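Local coordinates for transcriptional regulator, IclR family (Ruegeria sp. TM1040, PDB 3R4K), which probably binds DNA through an N-terminal helix-turn-helix domain and regulates transcription, with a C-terminal domain likely to sense a small effector, at residues 200-212 / 242-254. Sequence-based numbering, arbitrary orientation.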
ATOM      1  N   ALA A 200     -20.400 -15.778   4.633  1.00 44.72           N
ATOM      2  CA  ALA A 200     -19.220 -14.993   4.253  1.00 42.12           C
ATOM      3  C   ALA A 200     -19.553 -13.564   3.905  1.00 44.08           C
ATOM      4  O   ALA A 200     -20.632 -13.274   3.390  1.00 45.55           O
ATOM      5  CB  ALA A 200     -18.491 -15.639   3.091  1.00 42.30           C
ATOM      6  N   VAL A 201     -18.605 -12.674   4.205  1.00 37.29           N
ATOM      7  CA  VAL A 201     -18.672 -11.239   3.918  1.00 36.48           C
ATOM      8  C   VAL A 201     -17.449 -10.860   3.081  1.00 39.97           C
ATOM      9  O   VAL A 201     -16.371 -11.425   3.300  1.00 38.71           O
ATOM     10  CB  VAL A 201     -18.798 -10.339   5.192  1.00 38.93           C
ATOM     11  CG1 VAL A 201     -20.148 -10.526   5.875  1.00 41.26           C
ATOM     12  CG2 VAL A 201     -17.643 -10.543   6.174  1.00 35.81           C
ATOM     13  N   PRO A 202     -17.561  -9.909   2.135  1.00 37.60           N
ATOM     14  CA  PRO A 202     -16.369  -9.512   1.374  1.00 35.72           C
ATOM     15  C   PRO A 202     -15.437  -8.606   2.195  1.00 36.13           C
ATOM     16  O   PRO A 202     -15.878  -7.917   3.115  1.00 33.73           O
ATOM     17  CB  PRO A 202     -16.959  -8.764   0.184  1.00 39.69           C
ATOM     18  CG  PRO A 202     -18.222  -8.152   0.734  1.00 46.20           C
ATOM     19  CD  PRO A 202     -18.750  -9.117   1.742  1.00 42.05           C
ATOM     20  N   ILE A 203     -14.135  -8.645   1.872  1.00 32.94           N
ATOM     21  CA  ILE A 203     -13.100  -7.815   2.476  1.00 31.37           C
ATOM     22  C   ILE A 203     -12.638  -6.899   1.369  1.00 36.52           C
ATOM     23  O   ILE A 203     -12.367  -7.358   0.246  1.00 37.03           O
ATOM     24  CB  ILE A 203     -11.952  -8.647   3.128  1.00 33.03           C
ATOM     25  CG1 ILE A 203     -12.486  -9.600   4.225  1.00 32.65           C
ATOM     26  CG2 ILE A 203     -10.821  -7.749   3.678  1.00 33.15           C
ATOM     27  CD1 ILE A 203     -13.235  -8.929   5.475  1.00 31.88           C
ATOM     28  N   PHE A 204     -12.640  -5.599   1.652  1.00 33.31           N
ATOM     29  CA  PHE A 204     -12.274  -4.595   0.674  1.00 33.47           C
ATOM     30  C   PHE A 204     -10.963  -3.964   1.051  1.00 37.03           C
ATOM     31  O   PHE A 204     -10.734  -3.686   2.233  1.00 34.88           O
ATOM     32  CB  PHE A 204     -13.389  -3.532   0.558  1.00 36.35           C
ATOM     33  CG  PHE A 204     -14.722  -4.055   0.069  1.00 39.63           C
ATOM     34  CD1 PHE A 204     -14.916  -4.375  -1.274  1.00 44.08           C
ATOM     35  CD2 PHE A 204     -15.796  -4.185   0.937  1.00 41.83           C
ATOM     36  CE1 PHE A 204     -16.152  -4.860  -1.727  1.00 46.83           C
ATOM     37  CE2 PHE A 204     -17.035  -4.659   0.481  1.00 46.76           C
ATOM     38  CZ  PHE A 204     -17.206  -4.986  -0.848  1.00 45.94           C
ATOM     39  N   GLY A 205     -10.128  -3.703   0.043  1.00 37.10           N
ATOM     40  CA  GLY A 205      -8.833  -3.050   0.232  1.00 37.07           C
ATOM     41  C   GLY A 205      -8.899  -1.532   0.247  1.00 41.15           C
ATOM     42  O   GLY A 205      -9.979  -0.950   0.067  1.00 41.74           O
ATOM     43  N   PRO A 206      -7.741  -0.859   0.438  1.00 38.01           N
ATOM     44  CA  PRO A 206      -7.724   0.621   0.463  1.00 38.24           C
ATOM     45  C   PRO A 206      -8.272   1.300  -0.806  1.00 41.90           C
ATOM     46  O   PRO A 206      -8.829   2.397  -0.705  1.00 41.89           O
ATOM     47  CB  PRO A 206      -6.245   0.955   0.668  1.00 40.01           C
ATOM     48  CG  PRO A 206      -5.658  -0.258   1.322  1.00 44.14           C
ATOM     49  CD  PRO A 206      -6.391  -1.404   0.672  1.00 40.05           C
ATOM     50  N   ASP A 207      -8.170   0.637  -1.971  1.00 38.33           N
ATOM     51  CA  ASP A 207      -8.653   1.135  -3.261  1.00 39.65           C
ATOM     52  C   ASP A 207     -10.169   0.865  -3.499  1.00 45.64           C
ATOM     53  O   ASP A 207     -10.676   1.170  -4.589  1.00 45.95           O
ATOM     54  CB  ASP A 207      -7.826   0.503  -4.402  1.00 42.01           C
ATOM     55  CG  ASP A 207      -7.868  -1.011  -4.507  1.00 45.68           C
ATOM     56  OD1 ASP A 207      -8.329  -1.665  -3.548  1.00 45.62           O
ATOM     57  OD2 ASP A 207      -7.387  -1.546  -5.519  1.00 51.93           O
ATOM     58  N   ARG A 208     -10.878   0.298  -2.485  1.00 41.66           N
ATOM     59  CA  ARG A 208     -12.315  -0.051  -2.510  1.00 41.91           C
ATOM     60  C   ARG A 208     -12.617  -1.312  -3.349  1.00 44.06           C
ATOM     61  O   ARG A 208     -13.791  -1.660  -3.506  1.00 45.86           O
ATOM     62  CB  ARG A 208     -13.203   1.102  -2.999  1.00 42.30           C
ATOM     63  CG  ARG A 208     -13.212   2.295  -2.088  1.00 49.18           C
ATOM     64  CD  ARG A 208     -14.516   3.050  -2.164  1.00 52.30           C
ATOM     65  NE  ARG A 208     -14.694   3.740  -3.441  1.00 59.26           N
ATOM     66  CZ  ARG A 208     -15.671   4.607  -3.679  1.00 71.39           C
ATOM     67  NH1 ARG A 208     -16.547   4.907  -2.725  1.00 57.48           N
ATOM     68  NH2 ARG A 208     -15.762   5.205  -4.865  1.00 46.92           N
ATOM     69  N   ALA A 209     -11.584  -1.995  -3.873  1.00 37.13           N
ATOM     70  CA  ALA A 209     -11.787  -3.231  -4.640  1.00 37.34           C
ATOM     71  C   ALA A 209     -11.850  -4.408  -3.687  1.00 42.05           C
ATOM     72  O   ALA A 209     -11.193  -4.389  -2.631  1.00 39.45           O
ATOM     73  CB  ALA A 209     -10.665  -3.429  -5.645  1.00 38.03           C
ATOM     74  N   VAL A 210     -12.645  -5.427  -4.051  1.00 41.24           N
ATOM     75  CA  VAL A 210     -12.791  -6.645  -3.260  1.00 40.34           C
ATOM     76  C   VAL A 210     -11.427  -7.407  -3.287  1.00 42.10           C
ATOM     77  O   VAL A 210     -10.861  -7.585  -4.372  1.00 42.78           O
ATOM     78  CB  VAL A 210     -14.024  -7.490  -3.737  1.00 46.26           C
ATOM     79  CG1 VAL A 210     -13.848  -8.058  -5.140  1.00 47.73           C
ATOM     80  CG2 VAL A 210     -14.389  -8.587  -2.738  1.00 45.69           C
ATOM     81  N   LEU A 211     -10.876  -7.746  -2.086  1.00 36.56           N
ATOM     82  CA  LEU A 211      -9.601  -8.475  -1.882  1.00 36.96           C
ATOM     83  C   LEU A 211      -9.790  -9.973  -1.706  1.00 42.21           C
ATOM     84  O   LEU A 211      -8.902 -10.777  -2.026  1.00 42.20           O
ATOM     85  CB  LEU A 211      -8.889  -8.007  -0.587  1.00 35.64           C
ATOM     86  CG  LEU A 211      -8.195  -6.697  -0.521  1.00 40.09           C
ATOM     87  CD1 LEU A 211      -7.371  -6.657   0.708  1.00 38.56           C
ATOM     88  CD2 LEU A 211      -7.291  -6.479  -1.719  1.00 45.86           C
ATOM     89  N   GLY A 212     -10.875 -10.296  -1.032  1.00 38.20           N
ATOM     90  CA  GLY A 212     -11.212 -11.645  -0.639  1.00 38.18           C
ATOM     91  C   GLY A 212     -12.442 -11.660   0.233  1.00 41.96           C
ATOM     92  O   GLY A 212     -13.321 -10.792   0.099  1.00 42.66           O
ATOM     93  N   LEU A 242     -11.589  -6.155  10.230  1.00 40.44           N
ATOM     94  CA  LEU A 242     -10.447  -6.566   9.416  1.00 39.59           C
ATOM     95  C   LEU A 242     -10.161  -5.535   8.343  1.00 42.47           C
ATOM     96  O   LEU A 242      -8.992  -5.189   8.136  1.00 41.16           O
ATOM     97  CB  LEU A 242     -10.677  -7.956   8.783  1.00 39.54           C
ATOM     98  CG  LEU A 242      -9.499  -8.589   7.971  1.00 42.26           C
ATOM     99  CD1 LEU A 242      -8.185  -8.628   8.780  1.00 41.53           C
ATOM    100  CD2 LEU A 242      -9.869  -9.992   7.523  1.00 43.86           C
ATOM    101  N   THR A 243     -11.231  -5.013   7.706  1.00 39.23           N
ATOM    102  CA  THR A 243     -11.156  -3.995   6.663  1.00 39.11           C
ATOM    103  C   THR A 243     -10.410  -2.768   7.246  1.00 44.16           C
ATOM    104  O   THR A 243      -9.529  -2.216   6.588  1.00 45.00           O
ATOM    105  CB  THR A 243     -12.576  -3.683   6.110  1.00 40.40           C
ATOM    106  OG1 THR A 243     -13.125  -4.862   5.508  1.00 42.47           O
ATOM    107  CG2 THR A 243     -12.573  -2.598   5.059  1.00 34.81           C
ATOM    108  N   GLU A 244     -10.703  -2.421   8.504  1.00 40.03           N
ATOM    109  CA  GLU A 244     -10.093  -1.307   9.222  1.00 38.94           C
ATOM    110  C   GLU A 244      -8.594  -1.566   9.499  1.00 40.98           C
ATOM    111  O   GLU A 244      -7.807  -0.642   9.310  1.00 40.11           O
ATOM    112  CB  GLU A 244     -10.854  -1.067  10.518  1.00 41.19           C
ATOM    113  CG  GLU A 244     -10.493   0.207  11.247  1.00 57.70           C
ATOM    114  CD  GLU A 244     -10.814   0.133  12.729  1.00 95.76           C
ATOM    115  OE1 GLU A 244      -9.864  -0.039  13.528  1.00 95.74           O
ATOM    116  OE2 GLU A 244     -12.013   0.201  13.088  1.00 95.65           O
ATOM    117  N   ARG A 245      -8.195  -2.815   9.900  1.00 34.92           N
ATOM    118  CA  ARG A 245      -6.792  -3.164  10.181  1.00 32.47           C
ATOM    119  C   ARG A 245      -5.908  -3.102   8.916  1.00 35.04           C
ATOM    120  O   ARG A 245      -4.677  -3.081   9.040  1.00 35.81           O
ATOM    121  CB  ARG A 245      -6.665  -4.553  10.835  1.00 31.69           C
ATOM    122  CG  ARG A 245      -7.356  -4.740  12.203  1.00 41.00           C
ATOM    123  CD  ARG A 245      -6.491  -4.400  13.414  1.00 61.46           C
ATOM    124  NE  ARG A 245      -5.292  -5.243  13.535  1.00 77.86           N
ATOM    125  CZ  ARG A 245      -4.037  -4.785  13.511  1.00 83.79           C
ATOM    126  NH1 ARG A 245      -3.798  -3.483  13.376  1.00 54.50           N
ATOM    127  NH2 ARG A 245      -3.014  -5.625  13.624  1.00 68.70           N
ATOM    128  N   ILE A 246      -6.517  -3.055   7.709  1.00 29.18           N
ATOM    129  CA  ILE A 246      -5.774  -2.990   6.456  1.00 28.00           C
ATOM    130  C   ILE A 246      -6.053  -1.673   5.713  1.00 34.23           C
ATOM    131  O   ILE A 246      -5.633  -1.534   4.575  1.00 34.84           O
ATOM    132  CB  ILE A 246      -6.018  -4.237   5.545  1.00 31.02           C
ATOM    133  CG1 ILE A 246      -7.499  -4.346   5.095  1.00 31.90           C
ATOM    134  CG2 ILE A 246      -5.513  -5.536   6.207  1.00 31.17           C
ATOM    135  CD1 ILE A 246      -7.736  -5.101   3.793  1.00 30.54           C
ATOM    136  N   GLY A 247      -6.717  -0.718   6.359  1.00 31.98           N
ATOM    137  CA  GLY A 247      -7.022   0.591   5.789  1.00 32.12           C
ATOM    138  C   GLY A 247      -7.948   0.563   4.589  1.00 37.75           C
ATOM    139  O   GLY A 247      -7.870   1.436   3.712  1.00 37.34           O
ATOM    140  N   GLY A 248      -8.820  -0.441   4.562  1.00 35.20           N
ATOM    141  CA  GLY A 248      -9.776  -0.634   3.480  1.00 35.66           C
ATOM    142  C   GLY A 248     -10.940   0.335   3.493  1.00 39.68           C
ATOM    143  O   GLY A 248     -11.207   1.005   4.490  1.00 39.10           O
ATOM    144  N   ALA A 249     -11.618   0.432   2.355  1.00 38.18           N
ATOM    145  CA  ALA A 249     -12.801   1.275   2.175  1.00 39.67           C
ATOM    146  C   ALA A 249     -13.839   0.497   1.393  1.00 45.67           C
ATOM    147  O   ALA A 249     -13.497  -0.202   0.436  1.00 44.45           O
ATOM    148  CB  ALA A 249     -12.443   2.569   1.463  1.00 40.20           C
ATOM    149  N   CYS A 250     -15.096   0.571   1.846  1.00 45.50           N
ATOM    150  CA  CYS A 250     -16.214  -0.138   1.238  1.00 48.25           C
ATOM    151  C   CYS A 250     -16.738   0.636   0.046  1.00 51.71           C
ATOM    152  O   CYS A 250     -16.812   1.862   0.113  1.00 51.98           O
ATOM    153  CB  CYS A 250     -17.309  -0.384   2.272  1.00 50.97           C
ATOM    154  SG  CYS A 250     -16.756  -1.335   3.723  1.00 54.32           S
ATOM    155  N   PRO A 251     -17.135  -0.030  -1.054  1.00 49.35           N
ATOM    156  CA  PRO A 251     -17.727   0.712  -2.176  1.00 51.82           C
ATOM    157  C   PRO A 251     -19.170   1.158  -1.844  1.00 57.98           C
ATOM    158  O   PRO A 251     -19.751   0.602  -0.913  1.00 56.84           O
ATOM    159  CB  PRO A 251     -17.672  -0.301  -3.321  1.00 54.62           C
ATOM    160  CG  PRO A 251     -17.770  -1.610  -2.673  1.00 57.13           C
ATOM    161  CD  PRO A 251     -17.148  -1.482  -1.310  1.00 50.46           C
ATOM    162  N   PRO A 252     -19.770   2.163  -2.541  1.00 58.93           N
ATOM    163  CA  PRO A 252     -21.147   2.585  -2.181  1.00 61.61           C
ATOM    164  C   PRO A 252     -22.192   1.462  -2.278  1.00 67.31           C
ATOM    165  O   PRO A 252     -23.134   1.433  -1.474  1.00 67.55           O
ATOM    166  CB  PRO A 252     -21.456   3.715  -3.181  1.00 64.99           C
ATOM    167  CG  PRO A 252     -20.434   3.605  -4.262  1.00 68.19           C
ATOM    168  CD  PRO A 252     -19.222   2.986  -3.645  1.00 60.90           C
ATOM    169  N   GLU A 253     -21.993   0.526  -3.236  1.00 65.41           N
ATOM    170  CA  GLU A 253     -22.855  -0.640  -3.497  1.00 68.11           C
ATOM    171  C   GLU A 253     -22.872  -1.670  -2.325  1.00 69.71           C
ATOM    172  O   GLU A 253     -23.638  -2.638  -2.385  1.00 70.23           O
ATOM    173  CB  GLU A 253     -22.448  -1.341  -4.816  1.00 70.43           C
ATOM    174  CG  GLU A 253     -20.983  -1.755  -4.892  1.00 80.45           C
ATOM    175  CD  GLU A 253     -20.092  -0.900  -5.771  1.00102.33           C
ATOM    176  OE1 GLU A 253     -20.082   0.339  -5.592  1.00 79.54           O
ATOM    177  OE2 GLU A 253     -19.344  -1.481  -6.592  1.00107.12           O
ATOM    178  N   PHE A 254     -22.029  -1.460  -1.284  1.00 63.14           N
ATOM    179  CA  PHE A 254     -21.943  -2.322  -0.112  1.00 62.04           C
ATOM    180  C   PHE A 254     -22.743  -1.704   1.055  1.00 68.62           C
ATOM    181  O   PHE A 254     -22.454  -0.573   1.464  1.00 66.15           O
ATOM    182  CB  PHE A 254     -20.479  -2.599   0.284  1.00 60.25           C
ATOM    183  CG  PHE A 254     -20.335  -3.508   1.480  1.00 60.31           C
ATOM    184  CD1 PHE A 254     -20.519  -4.878   1.358  1.00 64.01           C
ATOM    185  CD2 PHE A 254     -20.028  -2.992   2.730  1.00 61.45           C
ATOM    186  CE1 PHE A 254     -20.405  -5.717   2.469  1.00 64.43           C
ATOM    187  CE2 PHE A 254     -19.905  -3.832   3.840  1.00 63.90           C
ATOM    188  CZ  PHE A 254     -20.093  -5.190   3.702  1.00 62.36           C
TER
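Gly205 O is gripped from opposite faces of its carbonyl plane: Arg208 N closes the type I turn of the 205-208 hairpin loop, and Ala249 N, 3.1 Å from Gly205 O, ties the C-terminal tail to it. Beside this bond Gly248 CA passes 3.4 Å from Phe204 O, an approach open to glycine because a CB here would run into that oxygen. Gly247, with positive phi, ends helix 225-245 in a Schellman motif and turns the chain across the hairpin.

Beyond, the tail wraps Phe204. Phe204 CG lies anti to its carbonyl carbon (chi1 -63°), carrying the ring under Pro251, whose CD stands 3.4 Å from the Phe204 ring centroid, almost on the normal, in a CH-pi contact. The ring's edge meets the face of Phe254 in a T-shaped pair, planes at 70°, with Phe204 CE2 3.6 Å from Phe254 CD1; Tyr145 adds another edge-to-face partner. Replacing Phe204 by an alanine would probably strip Pro251 of its aromatic platform and leave Phe254, still touched by Pro202, without an edge on its face.

Arg208 lays its aliphatic part along the tail, CG 3.6 Å from Ala249 CB, and Pro252 CD covers one face of its guanidinium. On the helix side, branched Ile246 sends CD1 tip to tip against Leu211 CD1, 3.5 Å away, and crosses Ile203 at about a right angle, joining the helix end to the sheet of the profilin-like, GAF-related domain. With one hydrogen bond and no salt bridge between the segments, the tail is held chiefly by aromatic, proline and aliphatic contacts, helped by weak, polar CA-H...O approaches.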